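Local coordinates for protein GlcNAc Inducible Gene 2, GIG2 (Candida albicans, PDB 6AKZ) that binds iron(III) within a cupin-type fold and probably acts as an oxygenase of the DUF1479 family, at residues A[172-177]-A[248-253]; A[394-397]-A[401-404]; A[208-213]-A[284-289]. One frame throughout, in Å; residues are numbered along the deposited sequence.

Contact 1: residues A[172-177]-A[248-253]; sequences LVYGDR and TICSSF
The ring of Y174 overlaps S252 and C250, two side chains that meet it from the neighbouring loop. In this cupin-family protein, whose iron(III) is held by H192, D194 and H355, the two loops run into strands 178-181 and 256-261 of the same mixed sheet, and the contact joins them just before those strands begin. With CG anti to the backbone N (chi1 170°), the Y174 ring is laid over S252. The hydroxyl oxygen OG of S252 sits over one face, 3.4 Å from Y174 CD1 and shifted toward the rim. Further along the ring, C250 makes a cysteine sulfur-aromatic contact: its SG comes in obliquely, 4.0 Å from the centroid of the Y174 ring and 33° from the normal, closest to the phenol end. Polarity is handled unequally here. The OH of Y174 is hydrogen-bonded to D400 of helix 399-402, and S251 OG reaches the other carboxylate oxygen of that same aspartate, so D400 ties both loops together. S252 OG, by contrast, is buried under the ring with no polar partner. The C250 side chain lies about 9 Å from the iron, too far to be a ligand. The sulfur also takes a weak hydrogen bond within its own segment, from S252 N to C250 SG at 3.6 Å.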
loop_
_atom_site.group_PDB
_atom_site.type_symbol
_atom_site.label_atom_id
_atom_site.label_comp_id
_atom_site.label_asym_id
_atom_site.label_seq_id
_atom_site.Cartn_x
_atom_site.Cartn_y
_atom_site.Cartn_z
ATOM N N LEU A 172 -5.622 -10.853 -5.967
ATOM C CA LEU A 172 -6.866 -10.233 -6.496
ATOM C C LEU A 172 -6.498 -8.929 -7.204
ATOM O O LEU A 172 -5.533 -8.243 -6.866
ATOM C CB LEU A 172 -7.836 -9.887 -5.372
ATOM C CG LEU A 172 -8.282 -11.078 -4.542
ATOM C CD1 LEU A 172 -9.331 -10.648 -3.564
ATOM C CD2 LEU A 172 -8.715 -12.273 -5.387
ATOM N N VAL A 173 -7.352 -8.539 -8.132
ATOM C CA VAL A 173 -7.263 -7.256 -8.744
ATOM C C VAL A 173 -8.110 -6.217 -8.013
ATOM O O VAL A 173 -9.386 -6.295 -7.949
ATOM C CB VAL A 173 -7.641 -7.285 -10.229
ATOM C CG1 VAL A 173 -7.719 -5.857 -10.853
ATOM C CG2 VAL A 173 -6.682 -8.192 -11.024
ATOM N N TYR A 174 -7.391 -5.196 -7.549
ATOM C CA TYR A 174 -7.996 -3.925 -7.168
ATOM C C TYR A 174 -7.801 -3.011 -8.382
ATOM O O TYR A 174 -6.684 -2.718 -8.743
ATOM C CB TYR A 174 -7.360 -3.378 -5.915
ATOM C CG TYR A 174 -7.758 -1.978 -5.601
ATOM C CD1 TYR A 174 -9.039 -1.688 -5.114
ATOM C CD2 TYR A 174 -6.877 -0.940 -5.796
ATOM C CE1 TYR A 174 -9.416 -0.381 -4.790
ATOM C CE2 TYR A 174 -7.251 0.391 -5.483
ATOM C CZ TYR A 174 -8.502 0.660 -4.987
ATOM O OH TYR A 174 -8.853 1.960 -4.697
ATOM N N GLY A 175 -8.910 -2.561 -8.987
ATOM C CA GLY A 175 -8.804 -1.681 -10.172
ATOM C C GLY A 175 -8.195 -0.362 -9.811
ATOM O O GLY A 175 -8.624 0.306 -8.863
ATOM N N ASP A 176 -7.171 0.035 -10.547
ATOM C CA ASP A 176 -6.551 1.320 -10.342
ATOM C C ASP A 176 -6.224 1.942 -11.676
ATOM O O ASP A 176 -6.339 1.302 -12.747
ATOM C CB ASP A 176 -5.311 1.188 -9.446
ATOM C CG ASP A 176 -5.083 2.393 -8.523
ATOM O OD1 ASP A 176 -5.582 3.466 -8.773
ATOM O OD2 ASP A 176 -4.341 2.272 -7.529
ATOM N N ARG A 177 -5.766 3.181 -11.589
ATOM C CA ARG A 177 -5.691 3.992 -12.779
ATOM C C ARG A 177 -4.291 4.128 -13.251
ATOM O O ARG A 177 -3.434 3.346 -12.898
ATOM C CB ARG A 177 -6.367 5.282 -12.522
ATOM C CG ARG A 177 -5.838 6.033 -11.419
ATOM C CD ARG A 177 -6.820 7.124 -11.111
ATOM N NE ARG A 177 -6.311 7.909 -9.987
ATOM C CZ ARG A 177 -6.736 9.155 -9.706
ATOM N NH1 ARG A 177 -7.678 9.765 -10.450
ATOM N NH2 ARG A 177 -6.205 9.799 -8.695
ATOM N N THR A 248 -10.601 10.137 -1.307
ATOM C CA THR A 248 -9.307 9.794 -0.653
ATOM C C THR A 248 -9.145 8.374 -0.045
ATOM O O THR A 248 -8.055 8.011 0.403
ATOM C CB THR A 248 -8.895 10.823 0.435
ATOM O OG1 THR A 248 -9.406 10.456 1.738
ATOM C CG2 THR A 248 -9.331 12.261 0.038
ATOM N N ILE A 249 -10.216 7.582 -0.013
ATOM C CA ILE A 249 -10.229 6.312 0.737
ATOM C C ILE A 249 -10.005 5.208 -0.256
ATOM O O ILE A 249 -10.691 5.197 -1.247
ATOM C CB ILE A 249 -11.638 6.045 1.292
ATOM C CG1 ILE A 249 -12.066 7.135 2.298
ATOM C CG2 ILE A 249 -11.710 4.623 1.849
ATOM C CD1 ILE A 249 -11.531 6.992 3.702
ATOM N N CYS A 250 -9.098 4.277 0.004
ATOM C CA CYS A 250 -8.984 3.084 -0.866
ATOM C C CYS A 250 -9.653 1.908 -0.163
ATOM O O CYS A 250 -9.316 1.580 0.950
ATOM C CB CYS A 250 -7.549 2.792 -1.240
ATOM S SG CYS A 250 -7.262 1.066 -1.769
ATOM N N SER A 251 -10.599 1.263 -0.832
ATOM C CA SER A 251 -11.466 0.276 -0.217
ATOM C C SER A 251 -10.838 -1.103 -0.075
ATOM O O SER A 251 -11.431 -1.932 0.562
ATOM C CB SER A 251 -12.754 0.090 -1.062
ATOM O OG SER A 251 -13.570 1.194 -0.861
ATOM N N SER A 252 -9.693 -1.365 -0.658
ATOM C CA SER A 252 -9.055 -2.686 -0.542
ATOM C C SER A 252 -7.912 -2.653 0.508
ATOM O O SER A 252 -7.381 -1.592 0.842
ATOM C CB SER A 252 -8.488 -3.081 -1.908
ATOM O OG SER A 252 -7.366 -2.232 -2.253
ATOM N N PHE A 253 -7.611 -3.828 1.044
ATOM C CA PHE A 253 -6.469 -4.107 1.915
ATOM C C PHE A 253 -5.331 -4.486 1.013
ATOM O O PHE A 253 -5.358 -5.580 0.405
ATOM C CB PHE A 253 -6.812 -5.232 2.888
ATOM C CG PHE A 253 -5.660 -5.798 3.605
ATOM C CD1 PHE A 253 -4.689 -4.974 4.217
ATOM C CD2 PHE A 253 -5.512 -7.148 3.703
ATOM C CE1 PHE A 253 -3.609 -5.538 4.883
ATOM C CE2 PHE A 253 -4.409 -7.712 4.341
ATOM C CZ PHE A 253 -3.452 -6.911 4.931
#

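Contact 2: residues A[394-397]-A[401-404]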
loop_
_atom_site.group_PDB
_atom_site.type_symbol
_atom_site.label_atom_id
_atom_site.label_comp_id
_atom_site.label_asym_id
_atom_site.label_seq_id
_atom_site.Cartn_x
_atom_site.Cartn_y
_atom_site.Cartn_z
ATOM N N LYS A 394 -19.842 -4.809 -15.949
ATOM C CA LYS A 394 -20.626 -3.627 -16.363
ATOM C C LYS A 394 -19.822 -2.554 -17.119
ATOM O O LYS A 394 -20.416 -1.570 -17.595
ATOM C CB LYS A 394 -21.225 -2.959 -15.144
ATOM C CG LYS A 394 -22.300 -3.805 -14.490
ATOM C CD LYS A 394 -22.817 -3.192 -13.203
ATOM C CE LYS A 394 -24.011 -2.306 -13.497
ATOM N NZ LYS A 394 -24.295 -1.306 -12.429
ATOM N N ASN A 395 -18.496 -2.730 -17.234
ATOM C CA ASN A 395 -17.634 -1.746 -17.897
ATOM C C ASN A 395 -17.724 -0.337 -17.343
ATOM O O ASN A 395 -17.799 0.645 -18.084
ATOM C CB ASN A 395 -17.972 -1.740 -19.369
ATOM C CG ASN A 395 -16.794 -1.498 -20.245
ATOM O OD1 ASN A 395 -15.637 -1.358 -19.821
ATOM N ND2 ASN A 395 -17.075 -1.487 -21.515
ATOM N N ILE A 396 -17.667 -0.234 -16.028
ATOM C CA ILE A 396 -17.731 1.029 -15.247
ATOM C C ILE A 396 -16.514 1.094 -14.270
ATOM O O ILE A 396 -15.760 0.138 -14.156
ATOM C CB ILE A 396 -19.040 1.172 -14.479
ATOM C CG1 ILE A 396 -19.257 -0.012 -13.540
ATOM C CG2 ILE A 396 -20.225 1.302 -15.482
ATOM C CD1 ILE A 396 -20.458 0.164 -12.619
ATOM N N SER A 397 -16.441 2.167 -13.519
ATOM C CA SER A 397 -15.334 2.438 -12.601
ATOM C C SER A 397 -15.540 1.549 -11.405
ATOM O O SER A 397 -16.670 1.265 -11.077
ATOM C CB SER A 397 -15.373 3.905 -12.136
ATOM O OG SER A 397 -14.829 4.715 -13.140
ATOM N N TYR A 401 -13.870 5.056 -7.332
ATOM C CA TYR A 401 -13.944 6.142 -8.293
ATOM C C TYR A 401 -15.380 6.399 -8.756
ATOM O O TYR A 401 -15.796 7.536 -8.916
ATOM C CB TYR A 401 -13.011 5.850 -9.463
ATOM C CG TYR A 401 -11.588 6.066 -8.992
ATOM C CD1 TYR A 401 -11.014 7.360 -8.997
ATOM C CD2 TYR A 401 -10.856 5.019 -8.432
ATOM C CE1 TYR A 401 -9.718 7.564 -8.499
ATOM C CE2 TYR A 401 -9.547 5.221 -7.970
ATOM C CZ TYR A 401 -9.010 6.473 -7.984
ATOM O OH TYR A 401 -7.741 6.634 -7.518
ATOM N N ARG A 402 -16.108 5.325 -8.983
ATOM C CA ARG A 402 -17.489 5.390 -9.439
ATOM C C ARG A 402 -18.310 6.285 -8.495
ATOM O O ARG A 402 -19.168 7.045 -8.946
ATOM C CB ARG A 402 -18.038 3.972 -9.475
ATOM C CG ARG A 402 -19.496 3.846 -9.865
ATOM C CD ARG A 402 -19.637 3.887 -11.336
ATOM N NE ARG A 402 -21.019 3.620 -11.708
ATOM C CZ ARG A 402 -21.512 3.795 -12.937
ATOM N NH1 ARG A 402 -20.754 4.230 -13.943
ATOM N NH2 ARG A 402 -22.803 3.518 -13.173
ATOM N N SER A 403 -18.029 6.209 -7.190
ATOM C CA SER A 403 -18.782 6.980 -6.188
ATOM C C SER A 403 -18.545 8.479 -6.257
ATOM O O SER A 403 -19.241 9.239 -5.589
ATOM C CB SER A 403 -18.461 6.475 -4.766
ATOM O OG SER A 403 -17.127 6.817 -4.400
ATOM N N GLN A 404 -17.549 8.921 -7.014
ATOM C CA GLN A 404 -17.332 10.350 -7.229
ATOM C C GLN A 404 -17.957 10.930 -8.523
ATOM O O GLN A 404 -17.727 12.102 -8.843
ATOM C CB GLN A 404 -15.836 10.619 -7.237
ATOM C CG GLN A 404 -15.104 10.121 -5.993
ATOM C CD GLN A 404 -13.611 10.279 -6.166
ATOM O OE1 GLN A 404 -13.145 11.336 -6.583
ATOM N NE2 GLN A 404 -12.850 9.217 -5.902
#
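A Schellman motif ends helix 382-394, with N395 as its positive-phi C-prime residue, and the short link that follows brings I396 and S397 against helix 399-402. The principal pair is I396 and R402, whose side chains pass each other at a slant. I396 lays its methyl groups over one face of the guanidinium: CG2 comes within 3.3 Å of R402 NH1, while CD1 lies 3.6 Å from R402 NE on the same face. Two torsions bring this about. I396 holds CG1 between its backbone N and carbonyl carbon (chi1 57°), and the arginine chain is bent at its second torsion (chi2 82°), which swings the guanidinium back over the isoleucine. Closer to the main chain the fit is made by S397. Its carbonyl oxygen lies 3.4 Å from R402 CB, and its CB packs 3.5 Å from R402 N and, more loosely, against Y401 CB. No hydrogen bond spans the two segments; the polar ends turn to a common outside partner instead. E413 forms a salt bridge with R402 NH1 through OE2 and a hydrogen bond with S397 OG through OE1, and NH1 also donates to the carbonyl of K410. With NH1 gripped twice and one face packed against aliphatic carbon, the guanidinium is probably limited in its rotation. E413 probably balances the charge of R402, which has a second positive group nearby: K394 NZ is 5.1 Å from R402 NH2.

Contact 3: residues A[208-213]-A[284-289]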
loop_
_atom_site.group_PDB
_atom_site.type_symbol
_atom_site.label_atom_id
_atom_site.label_comp_id
_atom_site.label_asym_id
_atom_site.label_seq_id
_atom_site.Cartn_x
_atom_site.Cartn_y
_atom_site.Cartn_z
ATOM N N GLU A 208 -3.456 -3.485 16.977
ATOM C CA GLU A 208 -2.744 -4.640 17.439
ATOM C C GLU A 208 -1.582 -5.032 16.548
ATOM O O GLU A 208 -0.676 -5.680 17.041
ATOM C CB GLU A 208 -3.603 -5.923 17.569
ATOM C CG GLU A 208 -4.475 -6.002 18.780
ATOM C CD GLU A 208 -3.697 -6.193 20.079
ATOM O OE1 GLU A 208 -3.067 -7.279 20.393
ATOM O OE2 GLU A 208 -3.738 -5.207 20.782
ATOM N N VAL A 209 -1.644 -4.716 15.260
ATOM C CA VAL A 209 -0.473 -4.854 14.338
ATOM C C VAL A 209 0.806 -4.252 14.948
ATOM O O VAL A 209 1.910 -4.756 14.744
ATOM C CB VAL A 209 -0.796 -4.222 12.963
ATOM C CG1 VAL A 209 0.427 -4.223 12.023
ATOM C CG2 VAL A 209 -1.981 -4.922 12.335
ATOM N N TYR A 210 0.652 -3.114 15.656
ATOM C CA TYR A 210 1.747 -2.320 16.210
ATOM C C TYR A 210 1.959 -2.540 17.737
ATOM O O TYR A 210 2.728 -1.818 18.366
ATOM C CB TYR A 210 1.490 -0.841 15.899
ATOM C CG TYR A 210 1.231 -0.606 14.420
ATOM C CD1 TYR A 210 2.266 -0.656 13.496
ATOM C CD2 TYR A 210 -0.049 -0.397 13.915
ATOM C CE1 TYR A 210 2.019 -0.461 12.189
ATOM C CE2 TYR A 210 -0.263 -0.159 12.606
ATOM C CZ TYR A 210 0.775 -0.226 11.744
ATOM O OH TYR A 210 0.529 -0.081 10.434
ATOM N N LYS A 211 1.430 -3.617 18.291
ATOM C CA LYS A 211 1.580 -3.912 19.704
ATOM C C LYS A 211 3.021 -3.832 20.226
ATOM O O LYS A 211 3.241 -3.263 21.263
ATOM C CB LYS A 211 1.056 -5.313 19.958
ATOM C CG LYS A 211 0.965 -5.684 21.436
ATOM C CD LYS A 211 -0.101 -6.774 21.582
ATOM C CE LYS A 211 -0.513 -7.012 23.013
ATOM N NZ LYS A 211 0.584 -7.776 23.683
ATOM N N SER A 212 3.985 -4.397 19.500
ATOM C CA SER A 212 5.404 -4.418 19.919
ATOM C C SER A 212 5.926 -3.002 20.118
ATOM O O SER A 212 6.647 -2.747 21.061
ATOM C CB SER A 212 6.280 -5.132 18.886
ATOM O OG SER A 212 6.102 -6.544 18.932
ATOM N N ILE A 213 5.468 -2.073 19.286
ATOM C CA ILE A 213 5.867 -0.687 19.438
ATOM C C ILE A 213 5.236 -0.071 20.709
ATOM O O ILE A 213 5.907 0.610 21.470
ATOM C CB ILE A 213 5.479 0.080 18.192
ATOM C CG1 ILE A 213 6.222 -0.492 16.962
ATOM C CG2 ILE A 213 5.649 1.579 18.384
ATOM C CD1 ILE A 213 5.741 0.137 15.669
ATOM N N TYR A 284 8.485 5.401 14.740
ATOM C CA TYR A 284 8.435 6.840 14.967
ATOM C C TYR A 284 7.029 7.385 14.792
ATOM O O TYR A 284 6.494 8.103 15.660
ATOM C CB TYR A 284 9.360 7.531 13.966
ATOM C CG TYR A 284 9.437 9.031 14.137
ATOM C CD1 TYR A 284 10.316 9.641 15.055
ATOM C CD2 TYR A 284 8.624 9.856 13.355
ATOM C CE1 TYR A 284 10.362 11.043 15.165
ATOM C CE2 TYR A 284 8.683 11.238 13.472
ATOM C CZ TYR A 284 9.558 11.820 14.348
ATOM O OH TYR A 284 9.571 13.211 14.407
ATOM N N ILE A 285 6.373 6.950 13.735
ATOM C CA ILE A 285 5.028 7.410 13.391
ATOM C C ILE A 285 4.081 6.998 14.494
ATOM O O ILE A 285 3.323 7.859 14.955
ATOM C CB ILE A 285 4.559 6.909 12.024
ATOM C CG1 ILE A 285 5.354 7.690 10.952
ATOM C CG2 ILE A 285 3.087 7.130 11.740
ATOM C CD1 ILE A 285 5.438 7.075 9.580
ATOM N N MET A 286 4.083 5.715 14.844
ATOM C CA MET A 286 3.111 5.220 15.836
ATOM C C MET A 286 3.259 5.862 17.185
ATOM O O MET A 286 2.281 6.017 17.874
ATOM C CB MET A 286 3.113 3.707 15.973
ATOM C CG MET A 286 2.686 3.004 14.674
ATOM S SD MET A 286 1.192 3.611 13.809
ATOM C CE MET A 286 -0.065 3.392 15.067
ATOM N N LEU A 287 4.488 6.115 17.593
ATOM C CA LEU A 287 4.733 6.793 18.856
ATOM C C LEU A 287 4.677 8.300 18.832
ATOM O O LEU A 287 4.602 8.927 19.907
ATOM C CB LEU A 287 6.082 6.359 19.440
ATOM C CG LEU A 287 6.234 4.886 19.809
ATOM C CD1 LEU A 287 7.609 4.550 20.307
ATOM C CD2 LEU A 287 5.248 4.460 20.847
ATOM N N ARG A 288 4.713 8.910 17.666
ATOM C CA ARG A 288 4.690 10.375 17.586
ATOM C C ARG A 288 3.531 11.120 18.345
ATOM O O ARG A 288 3.810 12.174 18.931
ATOM C CB ARG A 288 4.823 10.862 16.169
ATOM C CG ARG A 288 5.109 12.350 16.032
ATOM C CD ARG A 288 6.407 12.801 16.627
ATOM N NE ARG A 288 6.660 14.219 16.246
ATOM C CZ ARG A 288 7.601 14.991 16.769
ATOM N NH1 ARG A 288 8.371 14.536 17.732
ATOM N NH2 ARG A 288 7.767 16.235 16.278
ATOM N N PRO A 289 2.292 10.584 18.350
ATOM C CA PRO A 289 1.231 11.222 19.149
ATOM C C PRO A 289 1.530 11.281 20.612
ATOM O O PRO A 289 1.000 12.174 21.266
ATOM C CB PRO A 289 -0.031 10.399 18.833
ATOM C CG PRO A 289 0.283 9.748 17.502
ATOM C CD PRO A 289 1.751 9.433 17.586
#
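M286 lays its thioether across the ring of Y210 in a Met-aromatic contact, which joins the C-terminal part of helix 278-287 to the start of helix 211-214. The sulfur SD stands 4.1 Å from the centroid of the Y210 ring and only 6° from the normal, almost exactly above its centre. The preceding methylene CG lies over the same face as a CH-pi donor, and the terminal methyl CE lies 4.0 Å from Y210 CD2. Such a curled fit depends on bends at both of the later methionine torsions (chi2 -47°, chi3 -60°), which fold the chain over the ring instead of extending it past the rim. Beside this pair a second, purely aliphatic contact forms three residues on from Y210, in helix 211-214: I213 points CG2 into the side of L287, 3.6 Å from its CG, and the same methyl also touches M286 CB. One step further out are the groups that position these. The Y210 hydroxyl is held by D352, and W221 meets the ring while taking the carbonyl of V209 with its indole N-H. On the other side, W201 of helix 199-202 binds the M286 carbonyl, and L287 rests on V35 and W39 of helix 32-56. The ring of Y210 is thus sandwiched between methionine and valine, for V209 CG1 is centred 3.9 Å above the plane of the Y210 ring, on the face opposite M286.

How the contacts relate
From the N terminus, the chain first enters contact 1 at 172-177, then contact 3 at 208-213; contact 1 closes at 248-253 and contact 3 at 284-289, so their two long loops cross. The loop of contact 1 includes the iron ligands H192 and D194. Contact 2 comes later, in series, and closes only a three-residue span, joining the link after helix 382-394 to helix 399-402. It nevertheless abuts contact 1, where R177 NE packs 3.1 Å from Y401 OH. Contact 3 joins helices 211-214 and 278-287 in a buried region, its centre about 35 Å from that of contact 2, across the centre of the chain.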